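Local coordinates for YceI-like domain protein (Burkholderia cenocepacia BC7, PDB 5IXH) that binds a long polyprenyl diphosphate inside a lipocalin-like beta barrel and probably captures antibiotics outside the bacterial cell, at residues Q122-S133 with A149-A160. Sequence-based numbering, arbitrary orientation.
Sequences QTFDGVLPIKRS and ADEVQIKFHLVA. With OTP ((2E,6E,10E,14E,18E,22E,26E)-3,7,11,15,19,23,27,31-octamethyldotriaconta-2,6,10,14,18,22,26,30-octaenyl trihydrogen diphosphate), chain C.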
loop_
_atom_site.group_PDB
_atom_site.type_symbol
_atom_site.label_atom_id
_atom_site.label_comp_id
_atom_site.label_asym_id
_atom_site.label_seq_id
_atom_site.Cartn_x
_atom_site.Cartn_y
_atom_site.Cartn_z
ATOM N N GLN A 122 -5.575 13.403 -12.354
ATOM C CA GLN A 122 -4.372 13.492 -11.542
ATOM C C GLN A 122 -3.900 12.085 -11.233
ATOM O O GLN A 122 -4.699 11.237 -10.819
ATOM C CB GLN A 122 -4.658 14.148 -10.194
ATOM C CG GLN A 122 -4.373 15.607 -10.065
ATOM C CD GLN A 122 -4.643 16.078 -8.649
ATOM O OE1 GLN A 122 -5.408 15.448 -7.911
ATOM N NE2 GLN A 122 -4.010 17.161 -8.255
ATOM N N THR A 123 -2.605 11.825 -11.339
ATOM C CA THR A 123 -2.047 10.524 -11.005
ATOM C C THR A 123 -1.015 10.633 -9.899
ATOM O O THR A 123 -0.233 11.603 -9.868
ATOM C CB THR A 123 -1.421 9.848 -12.208
ATOM O OG1 THR A 123 -0.305 10.610 -12.644
ATOM C CG2 THR A 123 -2.431 9.738 -13.339
ATOM N N PHE A 124 -1.006 9.647 -9.022
ATOM C CA PHE A 124 -0.169 9.618 -7.832
ATOM C C PHE A 124 0.520 8.286 -7.838
ATOM O O PHE A 124 -0.157 7.224 -7.741
ATOM C CB PHE A 124 -1.013 9.732 -6.564
ATOM C CG PHE A 124 -1.863 10.939 -6.521
ATOM C CD1 PHE A 124 -3.094 10.977 -7.139
ATOM C CD2 PHE A 124 -1.411 12.096 -5.907
ATOM C CE1 PHE A 124 -3.859 12.109 -7.118
ATOM C CE2 PHE A 124 -2.169 13.233 -5.890
ATOM C CZ PHE A 124 -3.392 13.255 -6.500
ATOM N N ASP A 125 1.833 8.283 -7.959
ATOM C CA ASP A 125 2.620 7.052 -8.063
ATOM C C ASP A 125 3.682 6.997 -6.986
ATOM O O ASP A 125 4.340 7.991 -6.701
ATOM C CB ASP A 125 3.354 7.001 -9.409
ATOM C CG ASP A 125 2.439 6.668 -10.566
ATOM O OD1 ASP A 125 1.990 5.502 -10.640
ATOM O OD2 ASP A 125 2.171 7.551 -11.394
ATOM N N GLY A 126 3.918 5.827 -6.417
ATOM C CA GLY A 126 4.955 5.723 -5.417
ATOM C C GLY A 126 5.170 4.302 -4.979
ATOM O O GLY A 126 4.413 3.413 -5.358
ATOM N N VAL A 127 6.202 4.124 -4.167
ATOM C CA VAL A 127 6.578 2.827 -3.611
ATOM C C VAL A 127 6.968 3.046 -2.171
ATOM O O VAL A 127 7.759 3.929 -1.866
ATOM C CB VAL A 127 7.764 2.200 -4.374
ATOM C CG1 VAL A 127 8.148 0.843 -3.762
ATOM C CG2 VAL A 127 7.422 2.029 -5.844
ATOM N N LEU A 128 6.362 2.269 -1.280
ATOM C CA LEU A 128 6.676 2.312 0.136
ATOM C C LEU A 128 7.278 0.981 0.572
ATOM O O LEU A 128 6.571 -0.033 0.581
ATOM C CB LEU A 128 5.410 2.555 0.951
ATOM C CG LEU A 128 5.643 2.543 2.468
ATOM C CD1 LEU A 128 6.538 3.676 2.923
ATOM C CD2 LEU A 128 4.299 2.580 3.176
ATOM N N PRO A 129 8.557 0.971 0.957
ATOM C CA PRO A 129 9.105 -0.272 1.512
ATOM C C PRO A 129 8.743 -0.402 2.985
ATOM O O PRO A 129 8.823 0.564 3.754
ATOM C CB PRO A 129 10.614 -0.105 1.343
ATOM C CG PRO A 129 10.845 1.369 1.283
ATOM C CD PRO A 129 9.585 2.008 0.756
ATOM N N ILE A 130 8.312 -1.597 3.367
ATOM C CA ILE A 130 8.044 -1.900 4.761
ATOM C C ILE A 130 8.681 -3.224 5.125
ATOM O O ILE A 130 9.036 -4.017 4.246
ATOM C CB ILE A 130 6.533 -1.978 5.061
ATOM C CG1 ILE A 130 5.835 -3.142 4.330
ATOM C CG2 ILE A 130 5.849 -0.626 4.735
ATOM C CD1 ILE A 130 4.454 -3.501 4.930
ATOM N N LYS A 131 8.786 -3.471 6.420
ATOM C CA LYS A 131 9.115 -4.793 6.924
ATOM C C LYS A 131 7.814 -5.467 7.335
ATOM O O LYS A 131 7.103 -4.975 8.196
ATOM C CB LYS A 131 10.030 -4.683 8.141
ATOM C CG LYS A 131 11.419 -4.186 7.820
ATOM C CD LYS A 131 12.300 -4.159 9.066
ATOM C CE LYS A 131 13.782 -4.123 8.708
ATOM N NZ LYS A 131 14.062 -3.291 7.503
ATOM N N ARG A 132 7.522 -6.612 6.731
ATOM C CA ARG A 132 6.311 -7.348 7.087
ATOM C C ARG A 132 6.279 -7.694 8.565
ATOM O O ARG A 132 5.205 -7.707 9.182
ATOM C CB ARG A 132 6.125 -8.600 6.215
ATOM C CG ARG A 132 7.185 -9.688 6.383
ATOM C CD ARG A 132 6.996 -10.796 5.357
ATOM N NE ARG A 132 8.002 -11.836 5.515
ATOM C CZ ARG A 132 7.979 -12.770 6.458
ATOM N NH1 ARG A 132 6.981 -12.822 7.343
ATOM N NH2 ARG A 132 8.958 -13.663 6.509
ATOM N N SER A 133 7.452 -7.971 9.136
ATOM C CA SER A 133 7.542 -8.328 10.555
ATOM C C SER A 133 7.044 -7.209 11.482
ATOM O O SER A 133 6.536 -7.497 12.564
ATOM C CB SER A 133 8.988 -8.685 10.944
ATOM O OG SER A 133 9.850 -7.583 10.711
ATOM N N ALA A 149 11.435 -13.002 2.375
ATOM C CA ALA A 149 12.170 -11.853 2.898
ATOM C C ALA A 149 11.259 -10.952 3.728
ATOM O O ALA A 149 10.055 -10.912 3.539
ATOM C CB ALA A 149 12.793 -11.053 1.769
ATOM N N ASP A 150 11.849 -10.228 4.667
ATOM C CA ASP A 150 11.103 -9.320 5.509
ATOM C C ASP A 150 10.637 -8.096 4.712
ATOM O O ASP A 150 9.498 -7.653 4.828
ATOM C CB ASP A 150 11.950 -8.882 6.701
ATOM C CG ASP A 150 11.123 -8.406 7.880
ATOM O OD1 ASP A 150 9.883 -8.299 7.756
ATOM O OD2 ASP A 150 11.719 -8.123 8.937
ATOM N N GLU A 151 11.511 -7.563 3.869
ATOM C CA GLU A 151 11.136 -6.377 3.117
ATOM C C GLU A 151 10.077 -6.663 2.059
ATOM O O GLU A 151 10.212 -7.590 1.269
ATOM C CB GLU A 151 12.344 -5.725 2.441
ATOM C CG GLU A 151 11.926 -4.418 1.761
ATOM C CD GLU A 151 13.086 -3.554 1.328
ATOM O OE1 GLU A 151 13.284 -3.406 0.105
ATOM O OE2 GLU A 151 13.777 -2.999 2.209
ATOM N N VAL A 152 9.018 -5.858 2.066
ATOM C CA VAL A 152 7.959 -5.904 1.053
ATOM C C VAL A 152 7.800 -4.501 0.495
ATOM O O VAL A 152 7.752 -3.527 1.256
ATOM C CB VAL A 152 6.620 -6.368 1.666
ATOM C CG1 VAL A 152 5.465 -6.272 0.653
ATOM C CG2 VAL A 152 6.745 -7.778 2.188
ATOM N N GLN A 153 7.702 -4.382 -0.823
ATOM C CA GLN A 153 7.495 -3.094 -1.458
ATOM C C GLN A 153 6.026 -2.928 -1.824
ATOM O O GLN A 153 5.467 -3.718 -2.592
ATOM C CB GLN A 153 8.356 -2.960 -2.712
ATOM C CG GLN A 153 9.838 -2.982 -2.437
ATOM C CD GLN A 153 10.656 -2.871 -3.702
ATOM O OE1 GLN A 153 10.124 -2.967 -4.809
ATOM N NE2 GLN A 153 11.960 -2.665 -3.548
ATOM N N ILE A 154 5.401 -1.901 -1.271
ATOM C CA ILE A 154 4.013 -1.577 -1.586
ATOM C C ILE A 154 4.020 -0.544 -2.711
ATOM O O ILE A 154 4.518 0.559 -2.540
ATOM C CB ILE A 154 3.280 -0.977 -0.366
ATOM C CG1 ILE A 154 3.296 -1.961 0.816
ATOM C CG2 ILE A 154 1.836 -0.595 -0.772
ATOM C CD1 ILE A 154 2.771 -1.392 2.110
ATOM N N LYS A 155 3.496 -0.908 -3.864
ATOM C CA LYS A 155 3.491 -0.023 -5.023
ATOM C C LYS A 155 2.082 0.442 -5.292
ATOM O O LYS A 155 1.139 -0.326 -5.206
ATOM C CB LYS A 155 4.035 -0.762 -6.247
ATOM C CG LYS A 155 5.381 -1.422 -6.036
ATOM C CD LYS A 155 6.138 -1.617 -7.349
ATOM C CE LYS A 155 5.276 -2.250 -8.439
ATOM N NZ LYS A 155 4.762 -3.592 -8.055
ATOM N N PHE A 156 1.930 1.712 -5.627
ATOM C CA PHE A 156 0.618 2.216 -5.957
ATOM C C PHE A 156 0.660 3.166 -7.138
ATOM O O PHE A 156 1.627 3.900 -7.362
ATOM C CB PHE A 156 -0.006 2.903 -4.745
ATOM C CG PHE A 156 0.872 3.952 -4.137
ATOM C CD1 PHE A 156 0.825 5.262 -4.576
ATOM C CD2 PHE A 156 1.778 3.614 -3.145
ATOM C CE1 PHE A 156 1.639 6.221 -4.002
ATOM C CE2 PHE A 156 2.596 4.560 -2.577
ATOM C CZ PHE A 156 2.535 5.863 -3.015
ATOM N N HIS A 157 -0.443 3.125 -7.874
ATOM C CA HIS A 157 -0.717 3.989 -9.007
ATOM C C HIS A 157 -2.167 4.409 -8.823
ATOM O O HIS A 157 -3.065 3.613 -9.096
ATOM C CB HIS A 157 -0.535 3.219 -10.315
ATOM C CG HIS A 157 -0.922 3.989 -11.542
ATOM N ND1 HIS A 157 -0.093 4.922 -12.123
ATOM C CD2 HIS A 157 -2.021 3.919 -12.333
ATOM C CE1 HIS A 157 -0.679 5.423 -13.197
ATOM N NE2 HIS A 157 -1.850 4.832 -13.349
ATOM N N LEU A 158 -2.410 5.617 -8.321
ATOM C CA LEU A 158 -3.761 6.102 -8.068
ATOM C C LEU A 158 -4.127 7.127 -9.114
ATOM O O LEU A 158 -3.377 8.089 -9.330
ATOM C CB LEU A 158 -3.872 6.755 -6.691
ATOM C CG LEU A 158 -3.739 5.919 -5.427
ATOM C CD1 LEU A 158 -2.369 5.325 -5.308
ATOM C CD2 LEU A 158 -4.028 6.808 -4.234
ATOM N N VAL A 159 -5.267 6.936 -9.760
ATOM C CA VAL A 159 -5.764 7.841 -10.781
ATOM C C VAL A 159 -7.024 8.487 -10.250
ATOM O O VAL A 159 -7.969 7.784 -9.874
ATOM C CB VAL A 159 -6.090 7.085 -12.078
ATOM C CG1 VAL A 159 -6.621 8.045 -13.142
ATOM C CG2 VAL A 159 -4.873 6.347 -12.591
ATOM N N ALA A 160 -7.029 9.811 -10.184
ATOM C CA ALA A 160 -8.183 10.569 -9.722
ATOM C C ALA A 160 -8.805 11.375 -10.827
ATOM O O ALA A 160 -8.111 12.080 -11.566
ATOM C CB ALA A 160 -7.825 11.443 -8.540
HETATM O O7 OTP C . 9.336 -22.668 -2.825
HETATM P P2 OTP C . 8.835 -21.916 -1.609
HETATM O O5 OTP C . 8.525 -22.893 -0.497
HETATM O O6 OTP C . 9.890 -20.935 -1.142
HETATM O O4 OTP C . 7.519 -21.113 -1.983
HETATM P P1 OTP C . 6.528 -20.461 -0.926
HETATM O O2 OTP C . 5.537 -21.496 -0.444
HETATM O O3 OTP C . 7.307 -19.912 0.250
HETATM O O1 OTP C . 5.746 -19.293 -1.665
HETATM C C40 OTP C . 5.711 -17.970 -1.154
HETATM C C39 OTP C . 4.597 -17.311 -1.962
HETATM C C37 OTP C . 4.242 -15.998 -1.850
HETATM C C38 OTP C . 3.095 -15.549 -2.754
HETATM C C36 OTP C . 4.916 -15.000 -0.880
HETATM C C35 OTP C . 3.811 -14.242 -0.116
HETATM C C34 OTP C . 4.245 -12.815 0.267
HETATM C C32 OTP C . 3.281 -11.893 0.604
HETATM C C33 OTP C . 1.792 -12.263 0.600
HETATM C C31 OTP C . 3.693 -10.463 0.997
HETATM C C30 OTP C . 2.994 -10.068 2.314
HETATM C C29 OTP C . 2.329 -8.718 2.030
HETATM C C27 OTP C . 2.547 -7.607 2.807
HETATM C C28 OTP C . 3.446 -7.573 4.044
HETATM C C26 OTP C . 1.826 -6.334 2.361
HETATM C C25 OTP C . 1.196 -5.601 3.552
HETATM C C24 OTP C . 0.606 -4.398 2.806
HETATM C C22 OTP C . -0.734 -4.129 2.801
HETATM C C23 OTP C . -1.768 -4.968 3.560
HETATM C C21 OTP C . -1.176 -2.904 2.002
HETATM C C20 OTP C . -1.275 -1.772 3.025
HETATM C C19 OTP C . -1.177 -0.475 2.214
HETATM C C17 OTP C . -2.071 0.559 2.396
HETATM C C18 OTP C . -3.196 0.444 3.427
HETATM C C16 OTP C . -1.967 1.865 1.589
HETATM C C15 OTP C . -0.893 1.801 0.487
HETATM C C14 OTP C . -0.620 3.239 0.017
HETATM C C12 OTP C . 0.256 4.043 0.712
HETATM C C13 OTP C . 1.021 3.570 1.953
HETATM C C11 OTP C . 0.529 5.482 0.248
HETATM C C10 OTP C . -0.645 6.071 -0.544
HETATM C C9 OTP C . -0.327 7.572 -0.630
HETATM C C7 OTP C . -1.268 8.483 -1.035
HETATM C C8 OTP C . -2.679 8.036 -1.420
HETATM C C6 OTP C . -0.851 9.965 -1.077
HETATM C C5 OTP C . -1.328 10.623 -2.373
HETATM C C4 OTP C . -0.401 11.839 -2.562
HETATM C C2 OTP C . -0.776 13.147 -2.361
HETATM C C3 OTP C . 0.285 14.221 -2.598
HETATM C C1 OTP C . -2.183 13.564 -1.923
#
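Phe156 lays its ring across Gly126, the residue paired with it on the neighbouring strand. With chi1 at 53°, CG sits between the backbone N and the carbonyl carbon, which turns the ring over the opposite backbone; Gly126 CA lies 3.8 Å from the ring centroid in a CH-pi contact. Glycine suits this place because, with no side chain, it lets the ring lie directly against the backbone. The other ring face receives the isoprenoid chain of OTP, whose C11 is 3.6 Å from Phe156 CE2. Leu158 CD2 touches OTP C8 at 3.4 Å, and Phe124, Leu128, Val152 and Ile154 continue this greasy lining; Ile130 CD1 meets Ile154 CD1 obliquely at 3.9 Å. Strands 122-131 and 151-160 are antiparallel neighbours in the curled sheet of the YceI-like, lipocalin-type barrel, and alternation turns these apolar side chains inward to the ligand. Pairs of backbone hydrogen bonds join the two strands from Gln122 with Ala160 to Ile130 with Val152. On the outward face, His157 ND1 donates to Asp125 OD1 (2.6 Å) in the imidazole plane, reaching the syn side of a carboxylate turned 33° from the ring. Where strand 122-131 runs out and strand 151-160 is about to begin, Asp150, with two carboxylate oxygens, takes two donors of Ser133 on syn lone pairs: OD1 accepts the backbone N-H (N to OD1 2.8 Å) and OD2 the hydroxyl OG (2.6 Å). Arg132, extended from CG to NE, donates from NE to Ala149 O (3.0 Å), which lies in the guanidinium plane, though NE sits above the carbonyl plane; its CB packs on OTP C28. Arginine's several N-H groups suit a cluster of carbonyls: those of Val137, Gly138, Trp142 and Val148 take up NH1 and NH2, fixing the buried guanidinium.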